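Local coordinates for protein GH26C (Muricauda sp. MAR_2010_75, PDB 6Q78) that probably hydrolyses internal beta-1,4-mannosidic linkages of mannans, as a glycoside hydrolase of family 26, at residues R223-D229 / A268-R274; A313-K318 / A359-V365; F351-F357 / D392-F396. Residue numbers count along the deposited sequence, not the author numbering.

Interaction 1 (R223-D229 / A268-R274); sequences RPFHEFD and AFSPDNR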
loop_
_atom_site.group_PDB
_atom_site.type_symbol
_atom_site.label_atom_id
_atom_site.label_comp_id
_atom_site.label_asym_id
_atom_site.label_seq_id
_atom_site.Cartn_x
_atom_site.Cartn_y
_atom_site.Cartn_z
ATOM N N ARG A 223 5.718 0.953 0.081
ATOM C CA ARG A 223 5.337 0.475 -1.259
ATOM C C ARG A 223 5.730 1.512 -2.299
ATOM O O ARG A 223 4.865 2.252 -2.778
ATOM C CB ARG A 223 3.823 0.212 -1.295
ATOM C CG ARG A 223 3.317 -0.446 -2.572
ATOM C CD ARG A 223 1.853 -0.839 -2.406
ATOM N NE ARG A 223 0.973 0.329 -2.314
ATOM C CZ ARG A 223 0.321 0.869 -3.348
ATOM N NH1 ARG A 223 0.438 0.388 -4.584
ATOM N NH2 ARG A 223 -0.489 1.894 -3.143
ATOM N N PRO A 224 7.012 1.613 -2.663
ATOM C CA PRO A 224 7.468 2.697 -3.545
ATOM C C PRO A 224 7.369 2.310 -5.018
ATOM O O PRO A 224 7.323 1.122 -5.380
ATOM C CB PRO A 224 8.952 2.828 -3.181
ATOM C CG PRO A 224 9.341 1.385 -2.839
ATOM C CD PRO A 224 8.121 0.822 -2.092
ATOM N N PHE A 225 7.344 3.351 -5.867
ATOM C CA PHE A 225 7.459 3.157 -7.330
ATOM C C PHE A 225 6.414 2.167 -7.832
ATOM O O PHE A 225 6.676 1.274 -8.641
ATOM C CB PHE A 225 8.908 2.797 -7.741
ATOM C CG PHE A 225 9.916 3.772 -7.182
ATOM C CD1 PHE A 225 9.889 5.091 -7.623
ATOM C CD2 PHE A 225 10.837 3.400 -6.207
ATOM C CE1 PHE A 225 10.763 6.029 -7.095
ATOM C CE2 PHE A 225 11.726 4.320 -5.676
ATOM C CZ PHE A 225 11.691 5.639 -6.141
ATOM N N HIS A 226 5.188 2.380 -7.359
ATOM C CA HIS A 226 4.092 1.469 -7.683
ATOM C C HIS A 226 3.506 1.734 -9.077
ATOM O O HIS A 226 3.683 2.799 -9.692
ATOM C CB HIS A 226 2.982 1.596 -6.618
ATOM C CG HIS A 226 2.319 2.944 -6.582
ATOM N ND1 HIS A 226 3.030 4.118 -6.395
ATOM C CD2 HIS A 226 1.012 3.308 -6.689
ATOM C CE1 HIS A 226 2.196 5.137 -6.401
ATOM N NE2 HIS A 226 0.962 4.679 -6.564
ATOM N N GLU A 227 2.776 0.745 -9.574
ATOM C CA GLU A 227 2.095 0.893 -10.866
ATOM C C GLU A 227 3.067 1.221 -11.980
ATOM O O GLU A 227 2.709 1.906 -12.956
ATOM C CB GLU A 227 0.944 1.924 -10.801
ATOM C CG GLU A 227 -0.126 1.493 -9.761
ATOM C CD GLU A 227 -1.216 2.508 -9.529
ATOM O OE1 GLU A 227 -1.288 3.526 -10.214
ATOM O OE2 GLU A 227 -2.023 2.279 -8.585
ATOM N N PHE A 228 4.272 0.655 -11.888
ATOM C CA PHE A 228 5.362 0.925 -12.817
ATOM C C PHE A 228 5.160 0.264 -14.178
ATOM O O PHE A 228 5.968 0.519 -15.096
ATOM C CB PHE A 228 6.638 0.342 -12.186
ATOM C CG PHE A 228 6.527 -1.146 -11.888
ATOM C CD1 PHE A 228 6.722 -2.078 -12.901
ATOM C CD2 PHE A 228 6.184 -1.600 -10.631
ATOM C CE1 PHE A 228 6.581 -3.431 -12.634
ATOM C CE2 PHE A 228 6.057 -2.966 -10.353
ATOM C CZ PHE A 228 6.249 -3.872 -11.375
ATOM N N ASP A 229 4.128 -0.570 -14.329
ATOM C CA ASP A 229 3.778 -1.144 -15.630
ATOM C C ASP A 229 2.913 -0.215 -16.462
ATOM O O ASP A 229 2.775 -0.444 -17.675
ATOM C CB ASP A 229 3.146 -2.543 -15.463
ATOM C CG ASP A 229 1.979 -2.566 -14.457
ATOM O OD1 ASP A 229 1.878 -1.637 -13.631
ATOM O OD2 ASP A 229 1.178 -3.535 -14.507
ATOM N N ALA A 268 7.018 -3.518 -0.049
ATOM C CA ALA A 268 5.937 -4.018 -0.897
ATOM C C ALA A 268 6.155 -3.604 -2.347
ATOM O O ALA A 268 6.346 -2.427 -2.639
ATOM C CB ALA A 268 4.591 -3.447 -0.401
ATOM N N PHE A 269 6.066 -4.582 -3.248
ATOM C CA PHE A 269 6.222 -4.431 -4.688
ATOM C C PHE A 269 4.834 -4.527 -5.306
ATOM O O PHE A 269 4.126 -5.515 -5.070
ATOM C CB PHE A 269 7.064 -5.633 -5.169
ATOM C CG PHE A 269 7.191 -5.789 -6.674
ATOM C CD1 PHE A 269 8.120 -5.023 -7.389
ATOM C CD2 PHE A 269 6.468 -6.771 -7.348
ATOM C CE1 PHE A 269 8.286 -5.205 -8.775
ATOM C CE2 PHE A 269 6.631 -6.951 -8.736
ATOM C CZ PHE A 269 7.529 -6.161 -9.445
ATOM N N SER A 270 4.447 -3.563 -6.135
ATOM C CA SER A 270 3.088 -3.611 -6.691
ATOM C C SER A 270 2.966 -2.955 -8.051
ATOM O O SER A 270 2.893 -1.720 -8.162
ATOM C CB SER A 270 2.051 -3.049 -5.724
ATOM O OG SER A 270 2.302 -1.676 -5.547
ATOM N N PRO A 271 2.874 -3.756 -9.112
ATOM C CA PRO A 271 2.436 -3.231 -10.417
ATOM C C PRO A 271 0.955 -2.897 -10.344
ATOM O O PRO A 271 0.284 -3.154 -9.326
ATOM C CB PRO A 271 2.639 -4.418 -11.368
ATOM C CG PRO A 271 2.462 -5.652 -10.444
ATOM C CD PRO A 271 3.096 -5.215 -9.111
ATOM N N ASP A 272 0.441 -2.331 -11.431
ATOM C CA ASP A 272 -0.996 -2.242 -11.645
ATOM C C ASP A 272 -1.446 -3.609 -12.152
ATOM O O ASP A 272 -0.966 -4.614 -11.629
ATOM C CB ASP A 272 -1.293 -1.120 -12.628
ATOM C CG ASP A 272 -2.686 -0.564 -12.486
ATOM O OD1 ASP A 272 -3.586 -1.085 -13.185
ATOM O OD2 ASP A 272 -2.885 0.409 -11.720
ATOM N N ASN A 273 -2.369 -3.674 -13.107
ATOM C CA ASN A 273 -3.004 -4.947 -13.462
ATOM C C ASN A 273 -2.613 -5.456 -14.850
ATOM O O ASN A 273 -3.322 -6.299 -15.411
ATOM C CB ASN A 273 -4.527 -4.836 -13.366
ATOM C CG ASN A 273 -5.092 -3.921 -14.449
ATOM O OD1 ASN A 273 -4.370 -3.528 -15.361
ATOM N ND2 ASN A 273 -6.370 -3.623 -14.382
ATOM N N ARG A 274 -1.488 -4.987 -15.384
ATOM C CA ARG A 274 -1.123 -5.211 -16.781
ATOM C C ARG A 274 -0.215 -6.436 -16.920
ATOM O O ARG A 274 0.893 -6.377 -17.429
ATOM C CB ARG A 274 -0.462 -3.967 -17.360
ATOM C CG ARG A 274 -1.441 -2.792 -17.427
ATOM C CD ARG A 274 -0.665 -1.500 -17.732
ATOM N NE ARG A 274 -0.105 -1.591 -19.068
ATOM C CZ ARG A 274 -0.726 -1.192 -20.172
ATOM N NH1 ARG A 274 -1.944 -0.668 -20.110
ATOM N NH2 ARG A 274 -0.124 -1.319 -21.344
HETATM O O HOH W 1 5.643 -0.975 -5.148
HETATM O O HOH W 2 2.561 -5.830 -14.987
#

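Interaction 2 (A313-K318 / A359-V365); sequences ANQKLK and ALTHNDV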
loop_
_atom_site.group_PDB
_atom_site.type_symbol
_atom_site.label_atom_id
_atom_site.label_comp_id
_atom_site.label_asym_id
_atom_site.label_seq_id
_atom_site.Cartn_x
_atom_site.Cartn_y
_atom_site.Cartn_z
ATOM N N ALA A 313 -9.635 -10.178 -12.672
ATOM C CA ALA A 313 -9.073 -9.738 -11.394
ATOM C C ALA A 313 -8.697 -10.925 -10.516
ATOM O O ALA A 313 -7.640 -10.929 -9.877
ATOM C CB ALA A 313 -10.060 -8.824 -10.659
ATOM N N ASN A 314 -9.549 -11.948 -10.474
ATOM C CA ASN A 314 -9.225 -13.125 -9.676
ATOM C C ASN A 314 -8.015 -13.873 -10.231
ATOM O O ASN A 314 -7.155 -14.338 -9.459
ATOM C CB ASN A 314 -10.442 -14.043 -9.629
ATOM C CG ASN A 314 -10.200 -15.303 -8.827
ATOM O OD1 ASN A 314 -10.174 -16.403 -9.389
ATOM N ND2 ASN A 314 -10.025 -15.154 -7.507
ATOM N N GLN A 315 -7.940 -14.025 -11.548
ATOM C CA GLN A 315 -6.810 -14.726 -12.158
ATOM C C GLN A 315 -5.497 -14.006 -11.873
ATOM O O GLN A 315 -4.464 -14.646 -11.616
ATOM C CB GLN A 315 -7.025 -14.864 -13.671
ATOM C CG GLN A 315 -8.123 -15.871 -13.995
ATOM C CD GLN A 315 -8.595 -15.819 -15.425
ATOM O OE1 GLN A 315 -8.197 -14.951 -16.190
ATOM N NE2 GLN A 315 -9.457 -16.758 -15.791
ATOM N N LYS A 316 -5.497 -12.673 -11.958
ATOM C CA LYS A 316 -4.260 -11.962 -11.709
ATOM C C LYS A 316 -3.888 -12.044 -10.231
ATOM O O LYS A 316 -2.717 -12.270 -9.891
ATOM C CB LYS A 316 -4.409 -10.525 -12.198
ATOM C CG LYS A 316 -4.564 -10.410 -13.725
ATOM C CD LYS A 316 -5.029 -8.994 -14.080
ATOM C CE LYS A 316 -5.369 -8.880 -15.571
ATOM N NZ LYS A 316 -5.798 -7.445 -15.818
ATOM N N LEU A 317 -4.873 -11.910 -9.330
ATOM C CA LEU A 317 -4.558 -12.015 -7.905
ATOM C C LEU A 317 -4.080 -13.415 -7.542
ATOM O O LEU A 317 -3.270 -13.562 -6.605
ATOM C CB LEU A 317 -5.750 -11.564 -7.048
ATOM C CG LEU A 317 -5.447 -11.198 -5.583
ATOM C CD1 LEU A 317 -4.363 -10.137 -5.488
ATOM C CD2 LEU A 317 -6.717 -10.720 -4.887
ATOM N N LYS A 318 -4.582 -14.455 -8.253
ATOM C CA LYS A 318 -4.142 -15.819 -7.978
ATOM C C LYS A 318 -2.682 -15.999 -8.345
ATOM O O LYS A 318 -1.945 -16.743 -7.670
ATOM C CB LYS A 318 -5.031 -16.828 -8.713
ATOM C CG LYS A 318 -4.638 -18.290 -8.457
ATOM C CD LYS A 318 -4.897 -18.683 -6.994
ATOM C CE LYS A 318 -4.703 -20.210 -6.813
ATOM N NZ LYS A 318 -4.705 -20.595 -5.370
ATOM N N ALA A 359 -13.464 -11.908 -6.341
ATOM C CA ALA A 359 -12.095 -11.850 -6.835
ATOM C C ALA A 359 -11.084 -12.090 -5.724
ATOM O O ALA A 359 -9.992 -12.611 -5.979
ATOM C CB ALA A 359 -11.846 -10.496 -7.510
ATOM N N LEU A 360 -11.385 -11.639 -4.491
ATOM C CA LEU A 360 -10.459 -11.782 -3.368
ATOM C C LEU A 360 -10.424 -13.182 -2.779
ATOM O O LEU A 360 -9.509 -13.480 -2.002
ATOM C CB LEU A 360 -10.844 -10.813 -2.243
ATOM C CG LEU A 360 -10.736 -9.321 -2.545
ATOM C CD1 LEU A 360 -11.289 -8.440 -1.419
ATOM C CD2 LEU A 360 -9.279 -8.987 -2.765
ATOM N N THR A 361 -11.377 -14.050 -3.119
ATOM C CA THR A 361 -11.464 -15.325 -2.419
ATOM C C THR A 361 -11.541 -16.542 -3.339
ATOM O O THR A 361 -11.156 -17.633 -2.923
ATOM C CB THR A 361 -12.662 -15.352 -1.447
ATOM O OG1 THR A 361 -13.894 -15.162 -2.169
ATOM C CG2 THR A 361 -12.531 -14.288 -0.383
ATOM N N HIS A 362 -12.087 -16.412 -4.547
ATOM C CA HIS A 362 -12.322 -17.599 -5.368
ATOM C C HIS A 362 -11.006 -18.292 -5.667
ATOM O O HIS A 362 -9.958 -17.651 -5.788
ATOM C CB HIS A 362 -12.967 -17.184 -6.692
ATOM C CG HIS A 362 -13.283 -18.327 -7.609
ATOM N ND1 HIS A 362 -14.356 -19.165 -7.404
ATOM C CD2 HIS A 362 -12.682 -18.751 -8.747
ATOM C CE1 HIS A 362 -14.393 -20.070 -8.366
ATOM N NE2 HIS A 362 -13.386 -19.842 -9.193
ATOM N N ASN A 363 -11.062 -19.619 -5.807
ATOM C CA ASN A 363 -9.889 -20.394 -6.200
ATOM C C ASN A 363 -8.765 -20.282 -5.172
ATOM O O ASN A 363 -7.580 -20.276 -5.523
ATOM C CB ASN A 363 -9.408 -20.022 -7.610
ATOM C CG ASN A 363 -8.556 -21.112 -8.253
ATOM O OD1 ASN A 363 -8.680 -22.302 -7.922
ATOM N ND2 ASN A 363 -7.689 -20.712 -9.181
ATOM N N ASP A 364 -9.126 -20.177 -3.894
ATOM C CA ASP A 364 -8.142 -20.253 -2.805
ATOM C C ASP A 364 -7.053 -19.172 -2.884
ATOM O O ASP A 364 -5.897 -19.420 -2.550
ATOM C CB ASP A 364 -7.533 -21.656 -2.725
ATOM C CG ASP A 364 -8.588 -22.708 -2.446
ATOM O OD1 ASP A 364 -9.168 -22.658 -1.338
ATOM O OD2 ASP A 364 -8.854 -23.562 -3.325
ATOM N N VAL A 365 -7.417 -17.965 -3.325
ATOM C CA VAL A 365 -6.525 -16.812 -3.180
ATOM C C VAL A 365 -6.229 -16.587 -1.696
ATOM O O VAL A 365 -7.118 -16.698 -0.840
ATOM C CB VAL A 365 -7.178 -15.574 -3.832
ATOM C CG1 VAL A 365 -6.461 -14.260 -3.443
ATOM C CG2 VAL A 365 -7.229 -15.710 -5.372
HETATM O O HOH W 3 -8.319 -18.179 -10.492
#

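Interaction 3 (F351-F357 / D392-F396); sequences FFTNNLF and DFMEF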
loop_
_atom_site.group_PDB
_atom_site.type_symbol
_atom_site.label_atom_id
_atom_site.label_comp_id
_atom_site.label_asym_id
_atom_site.label_seq_id
_atom_site.Cartn_x
_atom_site.Cartn_y
_atom_site.Cartn_z
ATOM N N PHE A 351 -21.507 -4.835 -6.197
ATOM C CA PHE A 351 -20.066 -4.693 -6.405
ATOM C C PHE A 351 -19.246 -5.367 -5.306
ATOM O O PHE A 351 -18.313 -6.129 -5.581
ATOM C CB PHE A 351 -19.637 -3.227 -6.502
ATOM C CG PHE A 351 -18.162 -3.089 -6.595
ATOM C CD1 PHE A 351 -17.502 -3.479 -7.757
ATOM C CD2 PHE A 351 -17.405 -2.675 -5.505
ATOM C CE1 PHE A 351 -16.120 -3.426 -7.845
ATOM C CE2 PHE A 351 -16.018 -2.611 -5.588
ATOM C CZ PHE A 351 -15.364 -2.998 -6.768
ATOM N N PHE A 352 -19.503 -5.021 -4.047
ATOM C CA PHE A 352 -18.602 -5.491 -2.996
ATOM C C PHE A 352 -18.780 -6.978 -2.745
ATOM O O PHE A 352 -17.796 -7.720 -2.597
ATOM C CB PHE A 352 -18.826 -4.702 -1.698
ATOM C CG PHE A 352 -18.492 -3.237 -1.808
ATOM C CD1 PHE A 352 -17.159 -2.817 -1.868
ATOM C CD2 PHE A 352 -19.499 -2.284 -1.842
ATOM C CE1 PHE A 352 -16.836 -1.460 -1.980
ATOM C CE2 PHE A 352 -19.178 -0.902 -1.943
ATOM C CZ PHE A 352 -17.836 -0.502 -2.011
ATOM N N THR A 353 -20.026 -7.428 -2.667
ATOM C CA THR A 353 -20.281 -8.802 -2.268
ATOM C C THR A 353 -20.049 -9.777 -3.413
ATOM O O THR A 353 -19.496 -10.864 -3.195
ATOM C CB THR A 353 -21.708 -8.914 -1.736
ATOM O OG1 THR A 353 -21.830 -8.076 -0.569
ATOM C CG2 THR A 353 -22.024 -10.348 -1.382
ATOM N N ASN A 354 -20.454 -9.417 -4.636
ATOM C CA ASN A 354 -20.444 -10.359 -5.754
ATOM C C ASN A 354 -19.249 -10.193 -6.681
ATOM O O ASN A 354 -18.947 -11.117 -7.459
ATOM C CB ASN A 354 -21.699 -10.174 -6.604
ATOM C CG ASN A 354 -22.965 -10.404 -5.803
ATOM O OD1 ASN A 354 -22.997 -11.254 -4.913
ATOM N ND2 ASN A 354 -24.006 -9.636 -6.100
ATOM N N ASN A 355 -18.606 -9.030 -6.669
ATOM C CA ASN A 355 -17.505 -8.758 -7.586
ATOM C C ASN A 355 -16.185 -8.742 -6.826
ATOM O O ASN A 355 -15.349 -9.626 -7.004
ATOM C CB ASN A 355 -17.720 -7.450 -8.354
ATOM C CG ASN A 355 -18.894 -7.519 -9.311
ATOM O OD1 ASN A 355 -19.694 -8.474 -9.293
ATOM N ND2 ASN A 355 -19.002 -6.504 -10.179
ATOM N N LEU A 356 -15.970 -7.748 -5.974
ATOM C CA LEU A 356 -14.712 -7.658 -5.248
ATOM C C LEU A 356 -14.495 -8.880 -4.364
ATOM O O LEU A 356 -13.426 -9.501 -4.407
ATOM C CB LEU A 356 -14.681 -6.373 -4.418
ATOM C CG LEU A 356 -13.426 -6.273 -3.556
ATOM C CD1 LEU A 356 -12.136 -6.191 -4.426
ATOM C CD2 LEU A 356 -13.527 -5.028 -2.696
ATOM N N PHE A 357 -15.499 -9.251 -3.555
ATOM C CA PHE A 357 -15.290 -10.366 -2.632
ATOM C C PHE A 357 -14.939 -11.642 -3.380
ATOM O O PHE A 357 -14.057 -12.404 -2.954
ATOM C CB PHE A 357 -16.519 -10.592 -1.760
ATOM C CG PHE A 357 -16.346 -11.706 -0.754
ATOM C CD1 PHE A 357 -15.627 -11.482 0.418
ATOM C CD2 PHE A 357 -16.859 -12.977 -1.007
ATOM C CE1 PHE A 357 -15.459 -12.530 1.356
ATOM C CE2 PHE A 357 -16.687 -14.014 -0.088
ATOM C CZ PHE A 357 -15.995 -13.785 1.091
ATOM N N ASP A 392 -24.736 -3.321 0.386
ATOM C CA ASP A 392 -23.823 -4.246 -0.264
ATOM C C ASP A 392 -22.480 -4.247 0.500
ATOM O O ASP A 392 -21.929 -5.270 0.763
ATOM C CB ASP A 392 -23.657 -3.825 -1.736
ATOM C CG ASP A 392 -22.614 -4.620 -2.486
ATOM O OD1 ASP A 392 -22.460 -5.796 -2.250
ATOM O OD2 ASP A 392 -21.987 -3.999 -3.330
ATOM N N PHE A 393 -22.017 -3.076 0.881
ATOM C CA PHE A 393 -20.780 -2.982 1.646
ATOM C C PHE A 393 -20.922 -3.662 3.002
ATOM O O PHE A 393 -20.023 -4.302 3.456
ATOM C CB PHE A 393 -20.375 -1.529 1.815
ATOM C CG PHE A 393 -18.993 -1.332 2.369
ATOM C CD1 PHE A 393 -17.908 -1.525 1.573
ATOM C CD2 PHE A 393 -18.795 -0.935 3.648
ATOM C CE1 PHE A 393 -16.625 -1.315 2.052
ATOM C CE2 PHE A 393 -17.532 -0.742 4.148
ATOM C CZ PHE A 393 -16.430 -0.925 3.342
ATOM N N MET A 394 -22.073 -3.504 3.648
ATOM C CA MET A 394 -22.293 -4.151 4.932
ATOM C C MET A 394 -22.260 -5.651 4.811
ATOM O O MET A 394 -21.728 -6.328 5.645
ATOM C CB MET A 394 -23.631 -3.716 5.523
ATOM C CG MET A 394 -23.656 -2.277 5.960
ATOM S SD MET A 394 -22.541 -1.892 7.327
ATOM C CE MET A 394 -22.573 -3.348 8.339
ATOM N N GLU A 395 -22.852 -6.165 3.749
ATOM C CA GLU A 395 -22.831 -7.581 3.522
ATOM C C GLU A 395 -21.401 -8.068 3.313
ATOM O O GLU A 395 -21.018 -9.075 3.847
ATOM C CB GLU A 395 -23.741 -7.981 2.353
ATOM C CG GLU A 395 -23.801 -9.480 2.172
ATOM C CD GLU A 395 -24.768 -9.931 1.106
ATOM O OE1 GLU A 395 -25.369 -9.086 0.431
ATOM O OE2 GLU A 395 -24.877 -11.138 0.959
ATOM N N PHE A 396 -20.628 -7.309 2.548
ATOM C CA PHE A 396 -19.232 -7.645 2.303
ATOM C C PHE A 396 -18.430 -7.677 3.601
ATOM O O PHE A 396 -17.733 -8.656 3.874
ATOM C CB PHE A 396 -18.663 -6.657 1.273
ATOM C CG PHE A 396 -17.154 -6.586 1.207
ATOM C CD1 PHE A 396 -16.401 -7.678 0.797
ATOM C CD2 PHE A 396 -16.503 -5.401 1.499
ATOM C CE1 PHE A 396 -15.012 -7.596 0.712
ATOM C CE2 PHE A 396 -15.111 -5.299 1.414
ATOM C CZ PHE A 396 -14.365 -6.404 1.003
#

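Interaction 1 (R223-D229 / A268-R274)
Arg223, on strand 220-223, lies alongside Ala268 on the parallel neighbour strand 265-269; its CA makes a CA-H...O contact with Ala268 O at 3.4 Å. Arg223 NH1 donates a hydrogen bond to Ser270 OG (2.9 Å), while the guanidinium also forms salt bridges with Asp297 and Glu335. Pro224 O is joined to the other segment through water 1, which also donates to Ala268 O. The backbones come closest at Glu227, whose CA is 4.2 Å from that of Pro271; Glu227 N donates to Ser270 O (2.8 Å). These are the loops that leave strands 4 and 5 of a TIM barrel. In clan GH-A the acid/base glutamate follows strand 4 and the nucleophile ends strand 7, positions consistent with Glu227 and Glu335; a Tris molecule hydrogen-bonded to His226 and Glu227, probably from the crystallisation liquor, at most marks the pocket. Glu227 OE2 lies 3.8 Å from the like-charged Asp272 OD2, and OE1 accepts from Trp232. Phe228 brings its ring against Pro271 (Phe228 CZ to Pro271 CB 3.7 Å) and obliquely against Phe269 (CZ to CZ 3.3 Å). Asp229 grips the turn beyond: OD1 accepts from Asp272 N (2.7 Å), OD2 from Arg274 N (3.2 Å).

Interaction 2 (A313-K318 / A359-V365)
Two polar side chains of helix 306-327, Asn314 and Lys318, one turn apart, reach for backbone carbonyls of the facing segment. Asn314 spends both amide hydrogens: ND2 donates to Ala359 O and to His362 O, each at 3.0 Å and nearly straight, so a single carboxamide ties together two carbonyls lying three residues apart. Lys318 works further along, with NZ 2.9 Å from Asn363 O and making a weaker bond of 3.3 Å to Asp364 O. Asn363 and Asp364 both have positive phi angles, so the chain turns sharply here and offers the two carbonyls to the same ammonium group; a long, weak ion pair also links that group to Asp322. Water 3 adds a bridge near the surface, donating to Asn314 OD1 (2.8 Å) and accepting from Asn363 ND2 (2.9 Å). The elements joined are neighbouring outer helices of the TIM barrel: helix 306-327 connects strands 293-298 and 330-336, and helix 351-361 with the turn after it leads from strand 330-336 towards strand 369-372. Apolar contacts fill the inner part of the interface. Ala313 CB meets Ala359 CB at 4.0 Å, small side chains that let the backbones come close, with the CA atoms of Asn314 and Ala359 4.2 Å apart. Leu317 CD2 touches both Leu360 CD2 and Val365 CG1, at 3.8 Å from each, and Val365 CG2 packs 4.0 Å from Lys318 CA. The same Val365 methyl also lies against the Asn314 amide (CG2 to ND2 3.6 Å).

Interaction 3 (F351-F357 / D392-F396)
Asp392 sets its carboxylate against the first turn of helix 351-361, where amide groups have no earlier helical carbonyl to bind. Its OD2 accepts from Phe352 N (2.8 Å); its OD1 accepts from Thr353 N (3.0 Å) and also from the hydroxyl, Thr353 OG1 (2.9 Å). A negative charge placed here also suits the positive end of the helix dipole. One residue on, Phe393 points the edge of its ring at the face of Phe352 in a T-shaped pair, centroids 4.8 Å apart and planes at 77°, with Phe393 CD1 3.7 Å from Phe352 CE1. Glu395 lies at the exposed border, and Glu395 CB rests 3.5 Å from Thr353 OG1. Phe396 is the knob of the interface: its side chain enters a hole formed by Phe352, Thr353, Leu356 and Phe357. Within that hole, Phe396 CB is 3.6 Å from Phe352 CB, Phe396 CD1 is 3.9 Å from Phe357 CB, and Phe396 CZ is 4.0 Å from Leu356 CD2. The helix that supplies the hole has a wider pi-type turn, Leu356 N bonding back to Phe351 O (2.9 Å). The axes of segments 351-357 and 392-396 approach to 7.6 Å, their N-to-C directions 56° apart. Beneath them lies the barrel wall: Leu356, Phe393 and Phe396 all touch Phe372 of strand 369-372, Leu356 also reaches Leu333 and Thr336 of strand 330-336, and Phe393 packs on Met105 and Thr106 of helix 101-106.

The three contacts run from the probable catalytic end to the outside of one TIM barrel. Interaction 1 closes before the other two open; interactions 2 and 3 then cross along the chain, since both draw on helix 351-361. Their centres lie 15 Å apart, against 18 Å between interactions 1 and 2 and 25 Å between 1 and 3, whose nearest atoms stay about 12 Å apart. Interactions 1 and 2 do touch, through a probable hydrogen bond of 2.8 Å from Lys316 NZ to Asn273 O. The probable active-site loops are thus connected to the helical shell, in which helix 351-361 meets helix 306-327 at its end and helix 390-397 at its start.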